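Long-range contacts in putative endonuclease/exonuclease/phosphatase family protein (Bacteroides thetaiotaomicron, PDB 3MPR), which probably acts as a metal-dependent nuclease of the endonuclease/exonuclease/phosphatase family, hydrolysing phosphodiester bonds: residues A[113-124]-A[139-150]; A[100-108]-A[154-162]. All coordinates share one frame; numbering follows the deposited sequence. Where two conformers were deposited one is given.

Contact 1: A[113-124]-A[139-150]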
loop_
_atom_site.group_PDB
_atom_site.type_symbol
_atom_site.label_atom_id
_atom_site.label_comp_id
_atom_site.label_asym_id
_atom_site.label_seq_id
_atom_site.Cartn_x
_atom_site.Cartn_y
_atom_site.Cartn_z
ATOM N N GLY A 113 33.036 1.432 -16.161
ATOM C CA GLY A 113 33.084 0.234 -16.980
ATOM C C GLY A 113 32.755 0.508 -18.432
ATOM O O GLY A 113 31.867 1.310 -18.735
ATOM N N TRP A 114 33.472 -0.163 -19.331
ATOM C CA TRP A 114 33.211 -0.057 -20.761
ATOM C C TRP A 114 32.940 1.396 -21.172
ATOM O O TRP A 114 33.806 2.247 -21.006
ATOM C CB TRP A 114 32.079 -1.018 -21.162
ATOM C CG TRP A 114 32.374 -2.439 -20.722
ATOM C CD1 TRP A 114 33.097 -3.370 -21.408
ATOM C CD2 TRP A 114 31.986 -3.065 -19.486
ATOM N NE1 TRP A 114 33.169 -4.542 -20.687
ATOM C CE2 TRP A 114 32.503 -4.379 -19.501
ATOM C CE3 TRP A 114 31.252 -2.643 -18.370
ATOM C CZ2 TRP A 114 32.315 -5.272 -18.445
ATOM C CZ3 TRP A 114 31.056 -3.532 -17.327
ATOM C CH2 TRP A 114 31.587 -4.832 -17.370
ATOM N N ASP A 115 31.743 1.684 -21.673
ATOM C CA ASP A 115 31.426 3.024 -22.185
ATOM C C ASP A 115 30.625 3.912 -21.215
ATOM O O ASP A 115 30.019 4.915 -21.620
ATOM C CB ASP A 115 30.707 2.913 -23.538
ATOM C CG ASP A 115 29.379 2.163 -23.440
ATOM O OD1 ASP A 115 29.087 1.592 -22.370
ATOM O OD2 ASP A 115 28.627 2.139 -24.437
ATOM N N ALA A 116 30.638 3.562 -19.935
ATOM C CA ALA A 116 29.877 4.316 -18.937
ATOM C C ALA A 116 30.567 5.641 -18.588
ATOM O O ALA A 116 31.774 5.776 -18.775
ATOM C CB ALA A 116 29.666 3.469 -17.686
ATOM N N VAL A 117 29.807 6.611 -18.083
ATOM C CA VAL A 117 30.382 7.906 -17.703
ATOM C C VAL A 117 30.681 8.028 -16.208
ATOM O O VAL A 117 31.548 8.807 -15.803
ATOM C CB VAL A 117 29.489 9.085 -18.135
ATOM C CG1 VAL A 117 29.376 9.133 -19.653
ATOM C CG2 VAL A 117 28.115 8.966 -17.496
ATOM N N LEU A 118 29.967 7.264 -15.385
ATOM C CA LEU A 118 30.218 7.266 -13.947
ATOM C C LEU A 118 30.514 5.858 -13.432
ATOM O O LEU A 118 30.044 4.878 -14.006
ATOM C CB LEU A 118 29.020 7.858 -13.196
ATOM C CG LEU A 118 28.961 9.376 -12.975
ATOM C CD1 LEU A 118 29.391 10.143 -14.199
ATOM C CD2 LEU A 118 27.562 9.801 -12.546
ATOM N N PRO A 119 31.299 5.748 -12.350
ATOM C CA PRO A 119 31.433 4.424 -11.729
ATOM C C PRO A 119 30.086 3.996 -11.176
ATOM O O PRO A 119 29.299 4.836 -10.744
ATOM C CB PRO A 119 32.414 4.660 -10.581
ATOM C CG PRO A 119 32.258 6.137 -10.262
ATOM C CD PRO A 119 32.027 6.791 -11.601
ATOM N N ARG A 120 29.818 2.701 -11.207
ATOM C CA ARG A 120 28.517 2.173 -10.799
ATOM C C ARG A 120 28.783 0.941 -9.958
ATOM O O ARG A 120 29.628 0.119 -10.306
ATOM C CB ARG A 120 27.683 1.806 -12.026
ATOM C CG ARG A 120 27.494 2.959 -13.009
ATOM C CD ARG A 120 26.558 4.024 -12.453
ATOM N NE ARG A 120 26.336 5.106 -13.409
ATOM C CZ ARG A 120 25.350 5.995 -13.326
ATOM N NH1 ARG A 120 24.485 5.944 -12.321
ATOM N NH2 ARG A 120 25.227 6.943 -14.252
ATOM N N ILE A 121 28.075 0.813 -8.848
ATOM C CA ILE A 121 28.378 -0.235 -7.893
ATOM C C ILE A 121 27.174 -1.147 -7.695
ATOM O O ILE A 121 26.026 -0.697 -7.727
ATOM C CB ILE A 121 28.856 0.370 -6.543
ATOM C CG1 ILE A 121 29.580 -0.679 -5.687
ATOM C CG2 ILE A 121 27.685 1.002 -5.769
ATOM C CD1 ILE A 121 30.136 -0.128 -4.378
ATOM N N CYS A 122 27.449 -2.438 -7.539
ATOM C CA CYS A 122 26.446 -3.407 -7.144
ATOM C C CYS A 122 26.830 -3.906 -5.759
ATOM O O CYS A 122 27.959 -4.363 -5.550
ATOM C CB CYS A 122 26.394 -4.572 -8.138
ATOM S SG CYS A 122 25.270 -5.883 -7.644
ATOM N N SER A 123 25.912 -3.772 -4.804
ATOM C CA SER A 123 26.125 -4.277 -3.458
ATOM C C SER A 123 25.232 -5.491 -3.243
ATOM O O SER A 123 24.135 -5.577 -3.795
ATOM C CB SER A 123 25.809 -3.206 -2.408
ATOM O OG SER A 123 26.635 -2.071 -2.577
ATOM N N TRP A 124 25.693 -6.430 -2.429
ATOM C CA TRP A 124 24.955 -7.662 -2.261
ATOM C C TRP A 124 25.130 -8.195 -0.858
ATOM O O TRP A 124 26.068 -7.823 -0.134
ATOM C CB TRP A 124 25.421 -8.699 -3.296
ATOM C CG TRP A 124 26.896 -9.031 -3.146
ATOM C CD1 TRP A 124 27.950 -8.393 -3.732
ATOM C CD2 TRP A 124 27.452 -10.056 -2.318
ATOM N NE1 TRP A 124 29.139 -8.971 -3.325
ATOM C CE2 TRP A 124 28.852 -10.002 -2.464
ATOM C CE3 TRP A 124 26.895 -11.030 -1.482
ATOM C CZ2 TRP A 124 29.705 -10.872 -1.787
ATOM C CZ3 TRP A 124 27.735 -11.898 -0.818
ATOM C CH2 TRP A 124 29.132 -11.813 -0.969
ATOM N N PHE A 139 20.944 -8.848 -4.538
ATOM C CA PHE A 139 21.824 -7.905 -5.224
ATOM C C PHE A 139 21.075 -6.615 -5.482
ATOM O O PHE A 139 19.876 -6.653 -5.730
ATOM C CB PHE A 139 22.219 -8.458 -6.596
ATOM C CG PHE A 139 23.113 -9.664 -6.542
ATOM C CD1 PHE A 139 22.588 -10.927 -6.377
ATOM C CD2 PHE A 139 24.485 -9.525 -6.689
ATOM C CE1 PHE A 139 23.427 -12.041 -6.346
ATOM C CE2 PHE A 139 25.318 -10.627 -6.662
ATOM C CZ PHE A 139 24.790 -11.879 -6.492
ATOM N N ASN A 140 21.787 -5.488 -5.491
ATOM C CA ASN A 140 21.164 -4.196 -5.744
ATOM C C ASN A 140 22.139 -3.296 -6.499
ATOM O O ASN A 140 23.323 -3.275 -6.185
ATOM C CB ASN A 140 20.752 -3.574 -4.409
ATOM C CG ASN A 140 20.119 -2.216 -4.562
ATOM O OD1 ASN A 140 19.226 -2.020 -5.390
ATOM N ND2 ASN A 140 20.574 -1.261 -3.750
ATOM N N LEU A 141 21.654 -2.569 -7.504
ATOM C CA LEU A 141 22.551 -1.755 -8.321
ATOM C C LEU A 141 21.844 -0.547 -8.924
ATOM O O LEU A 141 20.630 -0.391 -8.807
ATOM C CB LEU A 141 23.195 -2.600 -9.442
ATOM C CG LEU A 141 22.280 -3.307 -10.461
ATOM C CD1 LEU A 141 21.679 -2.328 -11.476
ATOM C CD2 LEU A 141 23.052 -4.381 -11.204
ATOM N N HIS A 142 22.633 0.297 -9.574
ATOM C CA HIS A 142 22.136 1.455 -10.293
ATOM C C HIS A 142 22.995 1.567 -11.544
ATOM O O HIS A 142 24.191 1.835 -11.453
ATOM C CB HIS A 142 22.276 2.713 -9.429
ATOM C CG HIS A 142 21.683 3.939 -10.048
ATOM N ND1 HIS A 142 21.557 5.131 -9.367
ATOM C CD2 HIS A 142 21.173 4.155 -11.284
ATOM C CE1 HIS A 142 21.000 6.032 -10.160
ATOM N NE2 HIS A 142 20.761 5.466 -11.330
HETATM N N MSE A 143 22.382 1.325 -12.698
HETATM C CA MSE A 143 23.075 1.258 -13.984
HETATM C C MSE A 143 23.495 2.639 -14.508
HETATM O O MSE A 143 22.974 3.665 -14.074
HETATM C CB MSE A 143 22.162 0.603 -15.015
HETATM C CG MSE A 143 21.827 -0.852 -14.765
HETATM SE SE MSE A 143 23.409 -1.941 -15.145
HETATM C CE MSE A 143 22.523 -3.516 -15.858
ATOM N N ASP A 144 24.428 2.661 -15.462
ATOM C CA ASP A 144 24.865 3.924 -16.048
ATOM C C ASP A 144 23.840 4.386 -17.083
ATOM O O ASP A 144 23.234 3.564 -17.766
ATOM C CB ASP A 144 26.241 3.775 -16.698
ATOM C CG ASP A 144 26.853 5.112 -17.067
ATOM O OD1 ASP A 144 26.915 5.437 -18.271
ATOM O OD2 ASP A 144 27.251 5.840 -16.148
ATOM N N HIS A 145 23.645 5.696 -17.208
ATOM C CA HIS A 145 22.614 6.202 -18.117
ATOM C C HIS A 145 23.107 6.380 -19.551
ATOM O O HIS A 145 22.307 6.397 -20.481
ATOM C CB HIS A 145 22.023 7.514 -17.595
ATOM C CG HIS A 145 23.039 8.591 -17.382
ATOM N ND1 HIS A 145 24.114 8.443 -16.533
ATOM C CD2 HIS A 145 23.149 9.832 -17.914
ATOM C CE1 HIS A 145 24.841 9.547 -16.548
ATOM N NE2 HIS A 145 24.272 10.408 -17.372
ATOM N N ILE A 146 24.421 6.499 -19.720
ATOM C CA ILE A 146 25.026 6.738 -21.031
ATOM C C ILE A 146 25.562 5.469 -21.693
ATOM O O ILE A 146 25.353 5.250 -22.886
ATOM C CB ILE A 146 26.208 7.729 -20.941
ATOM C CG1 ILE A 146 25.754 9.091 -20.402
ATOM C CG2 ILE A 146 26.897 7.864 -22.299
ATOM C CD1 ILE A 146 24.570 9.691 -21.132
ATOM N N GLY A 147 26.254 4.636 -20.917
ATOM C CA GLY A 147 26.936 3.479 -21.470
ATOM C C GLY A 147 26.054 2.283 -21.772
ATOM O O GLY A 147 25.762 1.479 -20.890
ATOM N N LYS A 148 25.624 2.164 -23.026
ATOM C CA LYS A 148 24.792 1.042 -23.436
ATOM C C LYS A 148 25.570 -0.270 -23.337
ATOM O O LYS A 148 25.078 -1.268 -22.806
ATOM C CB LYS A 148 24.288 1.254 -24.865
ATOM C CG LYS A 148 23.363 0.160 -25.376
ATOM C CD LYS A 148 22.951 0.444 -26.813
ATOM C CE LYS A 148 21.741 -0.370 -27.228
ATOM N NZ LYS A 148 21.915 -1.810 -26.903
ATOM N N LYS A 149 26.788 -0.281 -23.857
ATOM C CA LYS A 149 27.593 -1.488 -23.766
ATOM C C LYS A 149 27.792 -1.851 -22.298
ATOM O O LYS A 149 27.719 -3.020 -21.920
ATOM C CB LYS A 149 28.952 -1.311 -24.450
ATOM C CG LYS A 149 29.820 -2.555 -24.342
ATOM C CD LYS A 149 31.071 -2.465 -25.210
ATOM C CE LYS A 149 31.755 -3.823 -25.300
ATOM N NZ LYS A 149 33.197 -3.673 -25.617
ATOM N N ALA A 150 28.031 -0.839 -21.470
ATOM C CA ALA A 150 28.235 -1.073 -20.038
ATOM C C ALA A 150 27.018 -1.727 -19.381
ATOM O O ALA A 150 27.165 -2.635 -18.573
ATOM C CB ALA A 150 28.586 0.210 -19.335
HETATM O O HOH W 1 26.781 3.442 -25.541
HETATM O O HOH W 2 25.863 3.091 -8.920
#
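Arg120 grips Asp144 side-on, NE and NH2 both donating to OD2; the NE to OD2 distance is 3.0 Å, and OD2 lies in the guanidinium plane while the carboxylate is turned 76° from it. With Asp144 CG anti to its own backbone N (chi1 -168°), the buried carboxylate reaches into the loop 113-120. Three donors converge on each oxygen: OD1 takes the amides of Val117, Ile146 and Gly147 (Gly147 N to OD1 2.8 Å), the Ile146 bond closing an Asx turn, and OD2 adds the amide of Leu118 to the two arginine nitrogens. Six bonds should fix its rotation. Arg120 NH1 lies over the centre of the His142 ring. In the strands, Ser123 and Asn140 exchange backbone bonds, and Trp124 CB lies 3.6 Å from Phe139 CD2. The outer end is looser. Val117 CG1 touches Ile146 CB at 3.7 Å beside exposed His145, and a water links Asp115 OD2 to Lys148 N. Even there, Asp115 receives the first-turn amides of Lys149 and Ala150. Strands 121-129 and 135-142 form an antiparallel hairpin of the DNase I-like fold; beyond their pairing, His142 leads toward Glu51, a magnesium ligand in this protein, though none is bound here.

Contact 2: A[100-108]-A[154-162]. With ACY (acetic acid), chain F.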
loop_
_atom_site.group_PDB
_atom_site.type_symbol
_atom_site.label_atom_id
_atom_site.label_comp_id
_atom_site.label_asym_id
_atom_site.label_seq_id
_atom_site.Cartn_x
_atom_site.Cartn_y
_atom_site.Cartn_z
ATOM N N ASP A 100 30.578 -5.961 -2.348
ATOM C CA ASP A 100 30.258 -4.980 -3.387
ATOM C C ASP A 100 31.214 -5.230 -4.534
ATOM O O ASP A 100 32.361 -5.626 -4.314
ATOM C CB ASP A 100 30.479 -3.545 -2.886
ATOM C CG ASP A 100 29.929 -3.317 -1.488
ATOM O OD1 ASP A 100 30.630 -3.670 -0.518
ATOM O OD2 ASP A 100 28.800 -2.783 -1.354
ATOM N N PHE A 101 30.751 -4.997 -5.751
ATOM C CA PHE A 101 31.620 -5.008 -6.917
ATOM C C PHE A 101 31.204 -3.888 -7.868
ATOM O O PHE A 101 30.016 -3.549 -7.953
ATOM C CB PHE A 101 31.629 -6.387 -7.611
ATOM C CG PHE A 101 30.261 -6.889 -8.043
ATOM C CD1 PHE A 101 29.471 -7.631 -7.179
ATOM C CD2 PHE A 101 29.801 -6.668 -9.333
ATOM C CE1 PHE A 101 28.226 -8.106 -7.583
ATOM C CE2 PHE A 101 28.558 -7.133 -9.741
ATOM C CZ PHE A 101 27.771 -7.856 -8.862
ATOM N N TRP A 102 32.174 -3.301 -8.566
ATOM C CA TRP A 102 31.870 -2.267 -9.552
ATOM C C TRP A 102 31.496 -2.898 -10.881
ATOM O O TRP A 102 31.964 -3.979 -11.212
ATOM C CB TRP A 102 33.043 -1.280 -9.698
ATOM C CG TRP A 102 33.067 -0.309 -8.554
ATOM C CD1 TRP A 102 32.561 0.954 -8.546
ATOM C CD2 TRP A 102 33.552 -0.555 -7.229
ATOM N NE1 TRP A 102 32.717 1.521 -7.309
ATOM C CE2 TRP A 102 33.327 0.615 -6.481
ATOM C CE3 TRP A 102 34.169 -1.645 -6.607
ATOM C CZ2 TRP A 102 33.693 0.725 -5.140
ATOM C CZ3 TRP A 102 34.539 -1.532 -5.272
ATOM C CH2 TRP A 102 34.297 -0.359 -4.557
ATOM N N LEU A 103 30.615 -2.235 -11.620
ATOM C CA LEU A 103 30.150 -2.761 -12.894
ATOM C C LEU A 103 31.145 -2.330 -13.967
ATOM O O LEU A 103 30.943 -1.337 -14.663
ATOM C CB LEU A 103 28.735 -2.252 -13.187
ATOM C CG LEU A 103 27.737 -2.594 -12.073
ATOM C CD1 LEU A 103 26.360 -1.989 -12.345
ATOM C CD2 LEU A 103 27.645 -4.121 -11.873
ATOM N N SER A 104 32.239 -3.079 -14.068
ATOM C CA SER A 104 33.318 -2.739 -14.986
ATOM C C SER A 104 34.181 -3.955 -15.289
ATOM O O SER A 104 33.936 -5.052 -14.778
ATOM C CB SER A 104 34.190 -1.637 -14.394
ATOM O OG SER A 104 34.991 -2.130 -13.329
ATOM N N GLU A 105 35.195 -3.750 -16.129
ATOM C CA GLU A 105 36.158 -4.792 -16.451
ATOM C C GLU A 105 37.022 -5.133 -15.243
ATOM O O GLU A 105 37.678 -6.173 -15.219
ATOM C CB GLU A 105 37.063 -4.347 -17.609
ATOM C CG GLU A 105 36.333 -3.980 -18.885
ATOM C CD GLU A 105 35.946 -2.509 -18.945
ATOM O OE1 GLU A 105 35.575 -1.933 -17.901
ATOM O OE2 GLU A 105 36.022 -1.925 -20.046
ATOM N N THR A 106 37.032 -4.246 -14.251
ATOM C CA THR A 106 37.795 -4.455 -13.021
ATOM C C THR A 106 36.897 -4.273 -11.798
ATOM O O THR A 106 36.962 -3.239 -11.126
ATOM C CB THR A 106 38.978 -3.476 -12.931
ATOM O OG1 THR A 106 38.479 -2.134 -12.952
ATOM C CG2 THR A 106 39.933 -3.674 -14.118
ATOM N N PRO A 107 36.049 -5.281 -11.504
ATOM C CA PRO A 107 34.979 -5.113 -10.508
ATOM C C PRO A 107 35.456 -4.896 -9.076
ATOM O O PRO A 107 34.659 -4.437 -8.263
ATOM C CB PRO A 107 34.171 -6.421 -10.620
ATOM C CG PRO A 107 34.565 -7.015 -11.934
ATOM C CD PRO A 107 36.001 -6.609 -12.132
ATOM N N ASP A 108 36.720 -5.194 -8.768
ATOM C CA ASP A 108 37.215 -5.029 -7.405
ATOM C C ASP A 108 37.692 -3.617 -7.078
ATOM O O ASP A 108 38.017 -3.323 -5.929
ATOM C CB ASP A 108 38.343 -6.019 -7.115
ATOM C CG ASP A 108 37.939 -7.080 -6.105
ATOM O OD1 ASP A 108 36.908 -6.901 -5.428
ATOM O OD2 ASP A 108 38.659 -8.088 -5.982
ATOM N N SER A 154 27.193 -5.275 -17.861
ATOM C CA SER A 154 26.855 -5.328 -16.443
ATOM C C SER A 154 25.890 -6.473 -16.155
ATOM O O SER A 154 26.046 -7.205 -15.176
ATOM C CB SER A 154 26.269 -3.994 -15.972
ATOM O OG SER A 154 27.278 -3.000 -15.914
ATOM N N ALA A 155 24.885 -6.624 -17.011
ATOM C CA ALA A 155 23.880 -7.652 -16.793
ATOM C C ALA A 155 24.527 -9.025 -16.703
ATOM O O ALA A 155 24.192 -9.830 -15.823
ATOM C CB ALA A 155 22.823 -7.614 -17.888
ATOM N N PHE A 156 25.477 -9.291 -17.594
ATOM C CA PHE A 156 26.140 -10.595 -17.592
ATOM C C PHE A 156 27.148 -10.778 -16.458
ATOM O O PHE A 156 27.316 -11.877 -15.947
ATOM C CB PHE A 156 26.745 -10.898 -18.967
ATOM C CG PHE A 156 25.703 -11.124 -20.021
ATOM C CD1 PHE A 156 24.901 -12.253 -19.977
ATOM C CD2 PHE A 156 25.489 -10.191 -21.020
ATOM C CE1 PHE A 156 23.923 -12.460 -20.927
ATOM C CE2 PHE A 156 24.508 -10.390 -21.972
ATOM C CZ PHE A 156 23.729 -11.525 -21.927
ATOM N N LEU A 157 27.792 -9.693 -16.044
ATOM C CA LEU A 157 28.685 -9.743 -14.886
ATOM C C LEU A 157 27.886 -10.062 -13.624
ATOM O O LEU A 157 28.308 -10.848 -12.777
ATOM C CB LEU A 157 29.410 -8.413 -14.721
ATOM C CG LEU A 157 30.108 -8.159 -13.381
ATOM C CD1 LEU A 157 31.201 -9.194 -13.116
ATOM C CD2 LEU A 157 30.686 -6.740 -13.344
ATOM N N VAL A 158 26.714 -9.454 -13.498
ATOM C CA VAL A 158 25.880 -9.752 -12.346
ATOM C C VAL A 158 25.494 -11.228 -12.331
ATOM O O VAL A 158 25.570 -11.887 -11.294
ATOM C CB VAL A 158 24.654 -8.818 -12.262
ATOM C CG1 VAL A 158 23.661 -9.346 -11.246
ATOM C CG2 VAL A 158 25.109 -7.413 -11.889
ATOM N N GLN A 159 25.116 -11.762 -13.487
ATOM C CA GLN A 159 24.767 -13.172 -13.559
ATOM C C GLN A 159 25.984 -14.073 -13.239
ATOM O O GLN A 159 25.841 -15.114 -12.627
ATOM C CB GLN A 159 24.145 -13.491 -14.916
ATOM C CG GLN A 159 22.790 -12.805 -15.102
ATOM C CD GLN A 159 22.312 -12.795 -16.537
ATOM O OE1 GLN A 159 22.138 -11.733 -17.141
ATOM N NE2 GLN A 159 22.074 -13.976 -17.086
ATOM N N GLU A 160 27.183 -13.665 -13.630
ATOM C CA GLU A 160 28.367 -14.433 -13.224
ATOM C C GLU A 160 28.573 -14.407 -11.703
ATOM O O GLU A 160 28.877 -15.432 -11.093
ATOM C CB GLU A 160 29.614 -13.961 -13.956
ATOM C CG GLU A 160 29.606 -14.301 -15.448
ATOM C CD GLU A 160 29.542 -15.809 -15.717
ATOM O OE1 GLU A 160 30.568 -16.500 -15.524
ATOM O OE2 GLU A 160 28.465 -16.303 -16.120
ATOM N N LYS A 161 28.390 -13.241 -11.086
ATOM C CA LYS A 161 28.511 -13.121 -9.637
ATOM C C LYS A 161 27.435 -13.907 -8.892
ATOM O O LYS A 161 27.675 -14.405 -7.795
ATOM C CB LYS A 161 28.500 -11.639 -9.197
ATOM C CG LYS A 161 29.760 -10.876 -9.601
ATOM C CD LYS A 161 30.993 -11.329 -8.799
ATOM C CE LYS A 161 32.270 -10.712 -9.372
ATOM N NZ LYS A 161 33.489 -11.077 -8.590
HETATM N N MSE A 162 26.241 -14.021 -9.475
HETATM C CA MSE A 162 25.181 -14.804 -8.850
HETATM C C MSE A 162 25.617 -16.245 -8.671
HETATM O O MSE A 162 25.310 -16.873 -7.662
HETATM C CB MSE A 162 23.911 -14.759 -9.688
HETATM C CG MSE A 162 23.236 -13.413 -9.655
HETATM SE SE MSE A 162 21.593 -13.476 -10.680
HETATM C CE MSE A 162 20.766 -11.855 -9.941
HETATM C C ACY F . 36.500 -10.034 -8.649
HETATM O O ACY F . 36.499 -11.005 -7.836
HETATM O OXT ACY F . 35.605 -9.765 -9.500
HETATM C CH3 ACY F . 37.672 -9.113 -8.610
#
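Lys161 lays its aliphatic chain over one face of the Phe101 ring, CG standing 3.8 Å from the ring centroid and 14° off the normal, a CH-pi contact. The ring is the main bump of the strand: its CG sits between the backbone N and the carbonyl carbon (chi1 57°), and it enters the hollow formed by Leu157, Val158 and Lys161 on one side of the helix. Val158 CG2 meets the ring edge, 4.1 Å from Phe101 CZ, whereas Leu157 runs antiparallel beside it, its CG near Phe101 CE2. Leu157 is the answering bump. Its CD2 fits into the bend of residues 102-107, 3.7 Å from Trp102 O and 4.1 Å from Pro107 CG, with Ser104 O also alongside. At the start of the 154-162 segment, Leu103 CB lies 3.2 Å from Ser154 OG, whose hydrogen bond goes to Ala150 O. No hydrogen bond spans the two segments, so shape carries the fit. Beyond the ring, Lys161 NZ donates to OXT of a bound acetic acid molecule, probably from the crystallisation liquor, and also pairs with Glu164. The axes of strand 100-102 and helix 154-162 come within 10.7 Å, their directions 150° apart, the helix-on-sheet layer of the DNase I-like alpha/beta sandwich.

How the contacts relate
The centres of contacts 1 and 2 lie about 9 Å apart, on the same side of the chain's centre. Along the chain the segments run 100-108, 113-124, 139-150, 154-162, so contact 2 brackets contact 1. Strands 93-102, 121-129 and 135-142 are consecutive in one mixed sheet, and helix 148-164 serves both contacts: its first turn in contact 1, its middle in contact 2. The two meet directly where Cys122 N lies 2.8 Å from Phe101 O and Ser123 OG 2.6 Å from Asp100 OD2, both probable hydrogen bonds. Together they place the helix against an outer part of the sheet, while contact 1 alone extends to the metal-site side at His142.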